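Local atomic coordinates of conserved protein (Methanothermobacter thermautotrophicus, PDB entry 1I36), a protein that is of unknown function but binds NADP and resembles the 3-hydroxyacid dehydrogenases in structure. Residues Thr240-Ile243 / Arg244-Lys248; Arg117-Gly120 / Ala121-Ile125; Val189-Met192 / Leu193-Thr196. The protein carries 1 engineered substitution. All blocks are in the same frame, centred on the assembly; numbering follows the deposited sequence.

Contact 1. Residues Thr240-Ile243 / Arg244-Lys248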
ATOM      1  N   THR A 240      10.486   7.801   8.195  1.00 25.28           N
ATOM      2  CA  THR A 240      11.871   7.472   8.583  1.00 30.15           C
ATOM      3  C   THR A 240      12.358   6.205   7.850  1.00 27.92           C
ATOM      4  O   THR A 240      13.433   6.191   7.258  1.00 27.18           O
ATOM      5  CB  THR A 240      11.987   7.201  10.101  1.00 31.36           C
ATOM      6  OG1 THR A 240      11.719   8.405  10.826  1.00 36.76           O
ATOM      7  CG2 THR A 240      13.374   6.726  10.465  1.00 33.91           C
ATOM      8  N   CYS A 241      11.566   5.140   7.907  1.00 29.16           N
ATOM      9  CA  CYS A 241      11.936   3.886   7.245  1.00 26.74           C
ATOM     10  C   CYS A 241      11.841   4.020   5.737  1.00 24.79           C
ATOM     11  O   CYS A 241      12.732   3.566   5.008  1.00 25.66           O
ATOM     12  CB  CYS A 241      11.053   2.745   7.750  1.00 28.16           C
ATOM     13  SG  CYS A 241      11.281   2.367   9.531  1.00 32.53           S
ATOM     14  N   ILE A 242      10.785   4.685   5.256  1.00 23.55           N
ATOM     15  CA  ILE A 242      10.602   4.877   3.821  1.00 21.99           C
ATOM     16  C   ILE A 242      11.800   5.632   3.240  1.00 23.72           C
ATOM     17  O   ILE A 242      12.293   5.282   2.168  1.00 22.63           O
ATOM     18  CB  ILE A 242       9.269   5.616   3.502  1.00 23.31           C
ATOM     19  CG1 ILE A 242       8.064   4.735   3.861  1.00 21.98           C
ATOM     20  CG2 ILE A 242       9.179   5.973   2.023  1.00 21.78           C
ATOM     21  CD1 ILE A 242       6.740   5.525   3.917  1.00 23.91           C
ATOM     22  N   ILE A 243      12.264   6.653   3.961  1.00 26.93           N
ATOM     23  CA  ILE A 243      13.423   7.456   3.538  1.00 31.68           C
ATOM     24  C   ILE A 243      14.666   6.551   3.456  1.00 30.42           C
ATOM     25  O   ILE A 243      15.439   6.637   2.506  1.00 32.27           O
ATOM     26  CB  ILE A 243      13.665   8.665   4.509  1.00 32.93           C
ATOM     27  CG1 ILE A 243      12.962   9.931   3.998  1.00 36.15           C
ATOM     28  CG2 ILE A 243      15.149   8.974   4.658  1.00 40.33           C
ATOM     29  CD1 ILE A 243      13.110  11.132   4.961  1.00 34.36           C
ATOM     30  N   ARG A 244      14.828   5.659   4.427  1.00 32.72           N
ATOM     31  CA  ARG A 244      15.962   4.735   4.409  1.00 35.11           C
ATOM     32  C   ARG A 244      15.962   3.859   3.142  1.00 34.22           C
ATOM     33  O   ARG A 244      17.026   3.606   2.568  1.00 33.97           O
ATOM     34  CB  ARG A 244      15.984   3.874   5.665  1.00 38.65           C
ATOM     35  CG  ARG A 244      16.211   4.668   6.945  1.00 43.79           C
ATOM     36  CD  ARG A 244      16.561   3.759   8.103  1.00 46.28           C
ATOM     37  NE  ARG A 244      17.762   3.008   7.766  1.00 51.55           N
ATOM     38  CZ  ARG A 244      18.075   1.801   8.231  1.00 52.73           C
ATOM     39  NH1 ARG A 244      17.279   1.176   9.096  1.00 49.93           N
ATOM     40  NH2 ARG A 244      19.153   1.184   7.750  1.00 52.75           N
ATOM     41  N   ILE A 245      14.777   3.440   2.674  1.00 31.60           N
ATOM     42  CA  ILE A 245      14.682   2.627   1.457  1.00 31.51           C
ATOM     43  C   ILE A 245      15.089   3.472   0.242  1.00 33.17           C
ATOM     44  O   ILE A 245      15.869   3.025  -0.611  1.00 31.46           O
ATOM     45  CB  ILE A 245      13.239   2.071   1.213  1.00 30.92           C
ATOM     46  CG1 ILE A 245      12.857   1.025   2.272  1.00 31.98           C
ATOM     47  CG2 ILE A 245      13.116   1.503  -0.190  1.00 29.03           C
ATOM     48  CD1 ILE A 245      13.631  -0.268   2.196  1.00 33.20           C
ATOM     49  N   PHE A 246      14.541   4.679   0.134  1.00 34.75           N
ATOM     50  CA  PHE A 246      14.889   5.522  -1.005  1.00 37.55           C
ATOM     51  C   PHE A 246      16.362   5.913  -0.990  1.00 40.99           C
ATOM     52  O   PHE A 246      16.968   6.107  -2.047  1.00 41.06           O
ATOM     53  CB  PHE A 246      13.961   6.722  -1.112  1.00 38.42           C
ATOM     54  CG  PHE A 246      12.643   6.381  -1.743  1.00 37.82           C
ATOM     55  CD1 PHE A 246      11.467   6.438  -1.015  1.00 38.32           C
ATOM     56  CD2 PHE A 246      12.593   5.920  -3.062  1.00 40.97           C
ATOM     57  CE1 PHE A 246      10.253   6.039  -1.580  1.00 35.46           C
ATOM     58  CE2 PHE A 246      11.389   5.517  -3.634  1.00 39.73           C
ATOM     59  CZ  PHE A 246      10.213   5.579  -2.877  1.00 39.20           C
ATOM     60  N   ASP A 247      16.940   5.942   0.207  1.00 43.36           N
ATOM     61  CA  ASP A 247      18.353   6.238   0.393  1.00 50.11           C
ATOM     62  C   ASP A 247      19.125   5.116  -0.344  1.00 52.19           C
ATOM     63  O   ASP A 247      20.045   5.382  -1.114  1.00 53.65           O
ATOM     64  CB  ASP A 247      18.669   6.238   1.899  1.00 52.97           C
ATOM     65  CG  ASP A 247      20.025   6.843   2.228  1.00 57.10           C
ATOM     66  OD1 ASP A 247      20.394   7.867   1.613  1.00 59.56           O
ATOM     67  OD2 ASP A 247      20.717   6.308   3.126  1.00 58.53           O
ATOM     68  N   LYS A 248      18.675   3.874  -0.174  1.00 53.69           N
ATOM     69  CA  LYS A 248      19.292   2.725  -0.830  1.00 54.79           C
ATOM     70  C   LYS A 248      19.101   2.742  -2.344  1.00 56.40           C
ATOM     71  O   LYS A 248      20.043   2.509  -3.093  1.00 58.28           O
ATOM     72  CB  LYS A 248      18.696   1.422  -0.311  1.00 53.35           C
ATOM     73  CG  LYS A 248      19.002   1.087   1.114  1.00 52.55           C
ATOM     74  CD  LYS A 248      18.382  -0.260   1.448  1.00 51.16           C
ATOM     75  CE  LYS A 248      18.795  -0.711   2.814  1.00 51.22           C
ATOM     76  NZ  LYS A 248      18.271  -2.062   3.093  1.00 51.20           N
TER

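Contact 2. Residues Arg117-Gly120 / Ala121-Ile125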
ATOM      1  N   ARG A 117       4.112  18.069 -17.444  1.00 43.40           N
ATOM      2  CA  ARG A 117       4.840  17.601 -18.621  1.00 44.75           C
ATOM      3  C   ARG A 117       4.071  16.582 -19.444  1.00 44.49           C
ATOM      4  O   ARG A 117       4.043  16.664 -20.665  1.00 44.67           O
ATOM      5  CB  ARG A 117       6.159  16.964 -18.175  1.00 46.71           C
ATOM      6  CG  ARG A 117       7.074  16.501 -19.284  1.00 51.00           C
ATOM      7  CD  ARG A 117       7.823  17.657 -19.952  1.00 55.22           C
ATOM      8  NE  ARG A 117       8.570  18.545 -19.042  1.00 58.03           N
ATOM      9  CZ  ARG A 117       9.363  18.164 -18.038  1.00 59.54           C
ATOM     10  NH1 ARG A 117       9.546  16.879 -17.753  1.00 59.38           N
ATOM     11  NH2 ARG A 117      10.005  19.086 -17.328  1.00 59.26           N
ATOM     12  N   ARG A 118       3.476  15.597 -18.784  1.00 45.54           N
ATOM     13  CA  ARG A 118       2.744  14.575 -19.513  1.00 46.57           C
ATOM     14  C   ARG A 118       1.275  14.838 -19.783  1.00 45.24           C
ATOM     15  O   ARG A 118       0.741  14.372 -20.792  1.00 46.60           O
ATOM     16  CB  ARG A 118       2.918  13.221 -18.844  1.00 51.67           C
ATOM     17  CG  ARG A 118       4.288  12.601 -19.103  1.00 56.99           C
ATOM     18  CD  ARG A 118       4.373  11.189 -18.555  1.00 61.00           C
ATOM     19  NE  ARG A 118       4.387  11.168 -17.097  1.00 64.71           N
ATOM     20  CZ  ARG A 118       4.852  10.157 -16.371  1.00 66.66           C
ATOM     21  NH1 ARG A 118       5.340   9.077 -16.973  1.00 66.85           N
ATOM     22  NH2 ARG A 118       4.844  10.234 -15.042  1.00 67.14           N
ATOM     23  N   LYS A 119       0.617  15.596 -18.912  1.00 41.00           N
ATOM     24  CA  LYS A 119      -0.801  15.854 -19.095  1.00 38.57           C
ATOM     25  C   LYS A 119      -1.108  17.231 -19.655  1.00 34.53           C
ATOM     26  O   LYS A 119      -2.217  17.473 -20.088  1.00 35.15           O
ATOM     27  CB  LYS A 119      -1.555  15.669 -17.768  1.00 43.31           C
ATOM     28  CG  LYS A 119      -1.346  14.328 -17.065  1.00 46.96           C
ATOM     29  CD  LYS A 119      -1.966  13.141 -17.821  1.00 49.75           C
ATOM     30  CE  LYS A 119      -3.496  13.187 -17.875  1.00 52.38           C
ATOM     31  NZ  LYS A 119      -4.033  14.168 -18.875  1.00 52.86           N
ATOM     32  N   GLY A 120      -0.130  18.132 -19.663  1.00 31.34           N
ATOM     33  CA  GLY A 120      -0.399  19.471 -20.156  1.00 29.69           C
ATOM     34  C   GLY A 120      -1.490  20.176 -19.340  1.00 28.55           C
ATOM     35  O   GLY A 120      -1.715  19.866 -18.154  1.00 24.97           O
ATOM     36  N   ALA A 121      -2.203  21.092 -19.985  1.00 26.06           N
ATOM     37  CA  ALA A 121      -3.245  21.855 -19.312  1.00 26.40           C
ATOM     38  C   ALA A 121      -4.441  21.019 -18.858  1.00 25.57           C
ATOM     39  O   ALA A 121      -5.306  21.525 -18.141  1.00 27.45           O
ATOM     40  CB  ALA A 121      -3.691  23.028 -20.176  1.00 23.61           C
ATOM     41  N   ASP A 122      -4.482  19.747 -19.265  1.00 24.02           N
ATOM     42  CA  ASP A 122      -5.557  18.822 -18.871  1.00 23.27           C
ATOM     43  C   ASP A 122      -5.356  18.266 -17.458  1.00 23.51           C
ATOM     44  O   ASP A 122      -6.183  17.509 -16.940  1.00 22.83           O
ATOM     45  CB  ASP A 122      -5.615  17.625 -19.823  1.00 26.55           C
ATOM     46  CG  ASP A 122      -6.273  17.957 -21.132  1.00 29.21           C
ATOM     47  OD1 ASP A 122      -6.757  19.100 -21.296  1.00 31.04           O
ATOM     48  OD2 ASP A 122      -6.330  17.058 -21.992  1.00 33.75           O
ATOM     49  N   ILE A 123      -4.247  18.641 -16.848  1.00 20.68           N
ATOM     50  CA  ILE A 123      -3.914  18.156 -15.523  1.00 22.22           C
ATOM     51  C   ILE A 123      -4.995  18.470 -14.505  1.00 20.89           C
ATOM     52  O   ILE A 123      -5.612  19.534 -14.570  1.00 20.68           O
ATOM     53  CB  ILE A 123      -2.541  18.733 -15.091  1.00 24.37           C
ATOM     54  CG1 ILE A 123      -1.982  17.958 -13.912  1.00 29.99           C
ATOM     55  CG2 ILE A 123      -2.596  20.244 -14.876  1.00 24.03           C
ATOM     56  CD1 ILE A 123      -1.779  16.518 -14.228  1.00 34.91           C
ATOM     57  N   ARG A 124      -5.302  17.502 -13.641  1.00 20.01           N
ATOM     58  CA  ARG A 124      -6.274  17.743 -12.595  1.00 18.82           C
ATOM     59  C   ARG A 124      -5.611  18.644 -11.544  1.00 18.24           C
ATOM     60  O   ARG A 124      -4.442  18.435 -11.142  1.00 16.02           O
ATOM     61  CB  ARG A 124      -6.730  16.438 -11.945  1.00 22.18           C
ATOM     62  CG  ARG A 124      -7.618  16.584 -10.676  1.00 24.21           C
ATOM     63  CD  ARG A 124      -8.844  17.507 -10.830  1.00 27.83           C
ATOM     64  NE  ARG A 124      -9.713  17.211 -11.977  1.00 30.10           N
ATOM     65  CZ  ARG A 124     -10.669  16.278 -12.001  1.00 32.34           C
ATOM     66  NH1 ARG A 124     -10.887  15.514 -10.936  1.00 31.79           N
ATOM     67  NH2 ARG A 124     -11.456  16.156 -13.074  1.00 30.35           N
ATOM     68  N   ILE A 125      -6.336  19.696 -11.164  1.00 14.92           N
ATOM     69  CA  ILE A 125      -5.851  20.603 -10.143  1.00 11.13           C
ATOM     70  C   ILE A 125      -6.918  20.626  -9.049  1.00 12.72           C
ATOM     71  O   ILE A 125      -8.092  20.851  -9.338  1.00 16.24           O
ATOM     72  CB  ILE A 125      -5.722  22.022 -10.725  1.00 14.15           C
ATOM     73  CG1 ILE A 125      -4.623  22.061 -11.775  1.00 15.04           C
ATOM     74  CG2 ILE A 125      -5.469  23.061  -9.607  1.00 10.52           C
ATOM     75  CD1 ILE A 125      -4.649  23.388 -12.553  1.00 18.65           C
TER
HETATM   76  O   HOH W   1      -4.201  14.728 -21.794  1.00 64.32           O

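Contact 3. Residues Val189-Met192 / Leu193-Thr196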
ATOM      1  N   VAL A 189       5.169 -14.274  -5.111  1.00 19.19           N
ATOM      2  CA  VAL A 189       4.619 -13.246  -4.246  1.00 19.63           C
ATOM      3  C   VAL A 189       3.751 -12.296  -5.075  1.00 19.15           C
ATOM      4  O   VAL A 189       2.630 -11.978  -4.685  1.00 20.71           O
ATOM      5  CB  VAL A 189       5.717 -12.490  -3.502  1.00 21.08           C
ATOM      6  CG1 VAL A 189       5.102 -11.328  -2.679  1.00 21.28           C
ATOM      7  CG2 VAL A 189       6.448 -13.482  -2.546  1.00 23.31           C
ATOM      8  N   LEU A 190       4.241 -11.870  -6.237  1.00 20.57           N
ATOM      9  CA  LEU A 190       3.442 -10.968  -7.082  1.00 21.96           C
ATOM     10  C   LEU A 190       2.093 -11.565  -7.461  1.00 22.04           C
ATOM     11  O   LEU A 190       1.057 -10.897  -7.374  1.00 23.06           O
ATOM     12  CB  LEU A 190       4.214 -10.605  -8.343  1.00 24.14           C
ATOM     13  CG  LEU A 190       5.270  -9.546  -8.097  1.00 24.72           C
ATOM     14  CD1 LEU A 190       6.292  -9.497  -9.238  1.00 26.82           C
ATOM     15  CD2 LEU A 190       4.534  -8.208  -7.945  1.00 26.13           C
ATOM     16  N   GLU A 191       2.083 -12.846  -7.828  1.00 25.09           N
ATOM     17  CA  GLU A 191       0.818 -13.493  -8.193  1.00 24.65           C
ATOM     18  C   GLU A 191      -0.099 -13.648  -7.012  1.00 23.92           C
ATOM     19  O   GLU A 191      -1.330 -13.557  -7.153  1.00 23.56           O
ATOM     20  CB  GLU A 191       1.050 -14.859  -8.831  1.00 29.57           C
ATOM     21  CG  GLU A 191       1.656 -14.794 -10.231  1.00 34.82           C
ATOM     22  CD  GLU A 191       1.865 -16.182 -10.827  1.00 39.98           C
ATOM     23  OE1 GLU A 191       1.000 -17.056 -10.583  1.00 41.22           O
ATOM     24  OE2 GLU A 191       2.885 -16.393 -11.523  1.00 40.53           O
ATOM     25  N   MET A 192       0.475 -13.901  -5.838  1.00 24.98           N
ATOM     26  CA  MET A 192      -0.362 -14.046  -4.651  1.00 24.69           C
ATOM     27  C   MET A 192      -0.952 -12.695  -4.316  1.00 23.27           C
ATOM     28  O   MET A 192      -2.103 -12.622  -3.921  1.00 22.56           O
ATOM     29  CB  MET A 192       0.402 -14.640  -3.458  1.00 25.52           C
ATOM     30  CG  MET A 192       0.603 -16.157  -3.563  1.00 29.65           C
ATOM     31  SD  MET A 192      -0.883 -17.127  -4.068  1.00 35.54           S
ATOM     32  CE  MET A 192      -0.462 -17.399  -5.684  1.00 31.05           C
ATOM     33  N   LEU A 193      -0.181 -11.623  -4.495  1.00 27.59           N
ATOM     34  CA  LEU A 193      -0.710 -10.269  -4.232  1.00 29.14           C
ATOM     35  C   LEU A 193      -1.858  -9.882  -5.180  1.00 33.53           C
ATOM     36  O   LEU A 193      -2.840  -9.275  -4.758  1.00 33.87           O
ATOM     37  CB  LEU A 193       0.396  -9.224  -4.293  1.00 28.65           C
ATOM     38  CG  LEU A 193       1.341  -9.204  -3.088  1.00 26.66           C
ATOM     39  CD1 LEU A 193       2.562  -8.399  -3.427  1.00 28.77           C
ATOM     40  CD2 LEU A 193       0.638  -8.659  -1.849  1.00 28.60           C
ATOM     41  N   GLU A 194      -1.774 -10.236  -6.453  1.00 37.47           N
ATOM     42  CA  GLU A 194      -2.897  -9.886  -7.310  1.00 43.46           C
ATOM     43  C   GLU A 194      -4.072 -10.806  -7.029  1.00 45.76           C
ATOM     44  O   GLU A 194      -5.220 -10.433  -7.213  1.00 45.77           O
ATOM     45  CB  GLU A 194      -2.514  -9.875  -8.787  1.00 46.91           C
ATOM     46  CG  GLU A 194      -2.068 -11.175  -9.390  1.00 49.97           C
ATOM     47  CD  GLU A 194      -1.743 -11.027 -10.874  1.00 52.76           C
ATOM     48  OE1 GLU A 194      -2.264 -10.068 -11.502  1.00 51.39           O
ATOM     49  OE2 GLU A 194      -0.974 -11.869 -11.405  1.00 53.10           O
ATOM     50  N   TYR A 195      -3.776 -11.984  -6.498  1.00 49.57           N
ATOM     51  CA  TYR A 195      -4.800 -12.957  -6.154  1.00 52.93           C
ATOM     52  C   TYR A 195      -5.558 -12.468  -4.920  1.00 55.39           C
ATOM     53  O   TYR A 195      -6.553 -13.070  -4.533  1.00 55.73           O
ATOM     54  CB  TYR A 195      -4.151 -14.325  -5.899  1.00 53.70           C
ATOM     55  CG  TYR A 195      -5.127 -15.452  -5.657  1.00 56.05           C
ATOM     56  CD1 TYR A 195      -5.808 -16.050  -6.718  1.00 56.79           C
ATOM     57  CD2 TYR A 195      -5.392 -15.906  -4.357  1.00 57.23           C
ATOM     58  CE1 TYR A 195      -6.724 -17.066  -6.494  1.00 57.95           C
ATOM     59  CE2 TYR A 195      -6.312 -16.922  -4.123  1.00 57.66           C
ATOM     60  CZ  TYR A 195      -6.970 -17.495  -5.198  1.00 57.84           C
ATOM     61  OH  TYR A 195      -7.872 -18.505  -4.985  1.00 59.69           O
ATOM     62  N   THR A 196      -5.094 -11.361  -4.329  1.00 59.29           N
ATOM     63  CA  THR A 196      -5.708 -10.755  -3.135  1.00 61.59           C
ATOM     64  C   THR A 196      -6.001  -9.252  -3.257  1.00 63.15           C
ATOM     65  O   THR A 196      -7.014  -8.784  -2.739  1.00 63.48           O
ATOM     66  CB  THR A 196      -4.863 -10.996  -1.834  1.00 62.55           C
ATOM     67  OG1 THR A 196      -5.259 -10.063  -0.820  1.00 64.04           O
ATOM     68  CG2 THR A 196      -3.386 -10.806  -2.082  1.00 61.76           C
TER

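Contact 1. Residues Thr240-Ile243 / Arg244-Lys248
I242 and F246 sit one alpha-helical turn apart on helix 238-249 of the all-helical C-terminal part, which also contributes to the dimer interface, and point the same way from it. On this packed face, I242 CG2 lies alongside the ring of F246, 3.8 Å from CE1. With CG1 of I242 beside the backbone N (chi1 -67°), CG2 is left anti to that N and faces the ring. Helix 216-231 lies against this face, M223 meeting I242 and R219 meeting F246, while A171 of helix 154-182 meets both I242 and I245, and W174 meets I245. A serine in place of F246 would probably open a gap beside I242 CG2 and cost the contact with R219. C241 turns to the second subunit, where its SG forms a disulfide with C241 of that chain.

T240, R244 and D247 lie on the more exposed side, although R244 also packs on V237 of the second subunit. The R244 side chain bends away at chi3 after its CG passes 3.2 Å from T240 O. The i to i+4 backbone bonds of the helix link the two sides: F246 N donates to I242 O at 3.1 Å, with an N-H...O angle of 167°, and D247 N reaches I243 O at 2.8 Å.

Contact 2. Residues Arg117-Gly120 / Ala121-Ile125
The carboxylate of D122 and the peptide carbonyl of G120 are the flat groups of this turn, and each is engaged differently. D122 OD2 accepts a hydrogen bond from a water at 3.2 Å, and the same water accepts one from K119 NZ at 3.0 Å, so the lysine and the aspartate meet through water; NZ itself stays 4.8 Å from OD2. The stronger partner of the carboxylate is R18 of helix 10-21, whose NH1 forms a salt bridge with OD1. The G120 carbonyl receives I123 N at 3.1 Å from above its plane, the donor 43° out of it, and the CB and CG2 of I123 rest beside the same oxygen.

K119 folds back over the turn. Its chain is bent at chi2, chi3 and chi4, which brings the ammonium round toward D122 while the base of the chain stays against I123. There I123 CD1 lies 3.6 Å from both CB and CG of K119, the two side chains crossing at about a right angle. CG1 runs anti to the backbone N of I123 (chi1 -164°), and chi2 of 60° then brings CD1 against CB and CG of K119.

G120 ends the helical run with a positive phi, and a CB on it would clash with A121 N. The G120-I123 bond closes a short 3-10 turn over A121 and D122; a weak bond from D122 N to K119 O, 3.3 Å, spans the positive-phi glycine. A121 packs on T14 and R18 of helix 10-21, and I123 on I112. The turn thus joins helix 116-119 to strand 124-128, which runs antiparallel to strand 106-112 at the side of the Rossmann-type sheet, close to the NADP-binding residue V116.

Contact 3. Residues Val189-Met192 / Leu193-Thr196
L193 N donates to V189 O at 2.8 Å, and the side chains of the same two residues of helix 186-194 lie side by side, V189 CG1 3.9 Å from L193 CD1. The next two carbonyls are satisfied in the same i to i+4 manner. E194 N reaches L190 O at 3.0 Å, and Y195 N reaches E191 O at the same separation but with a more bent N-H...O angle of 137°. Beyond it T196 N turns back in an i to i+3 link, 3.1 Å from T196 N to L193 O. The carbonyl of M192 receives a weak hydrogen bond from NH1 of R162 in the second subunit.

Among the side chains, E191 OE1 is satisfied by a salt bridge to R148 of the second subunit, which would probably offset the charge of E191. E194 lies alongside E191, its CG placed between its own N and carbonyl carbon (chi1 63°), where it touches E191 O; OE1 of E191 and OE2 of E194 stay 5.6 Å apart.

M192 SD stands 5.4 Å from the centre of the Y195 ring, at an oblique angle, a Met-aromatic contact. L193 packs on F201 of a loop, and V189 on A180 of helix 154-182. This is the late part of an alpha helix turned to the subunit interface, in the helical C-terminal region, which is probably related to the C-terminal domains of 6-phosphogluconate dehydrogenases.

Contacts 1 and 3 both lie on helices of the C-terminal region, pack on helix 154-182 and touch the second subunit, their centres about 24 Å apart. Contact 2 belongs to the NADP-binding end and, at about 11 Å, is nearer the chain's centre than either. All three are partly buried. Contact 1 pairs an apolar face with an interchain disulfide, contact 3 offers the neighbour a carboxylate and a carbonyl, and contact 2 depends on a glycine turn, a bridging water and an aspartate held by R18 of helix 10-21. Contacts 2 and 3 meet across the dimer: R124 bonds weakly to Y195 of the second subunit.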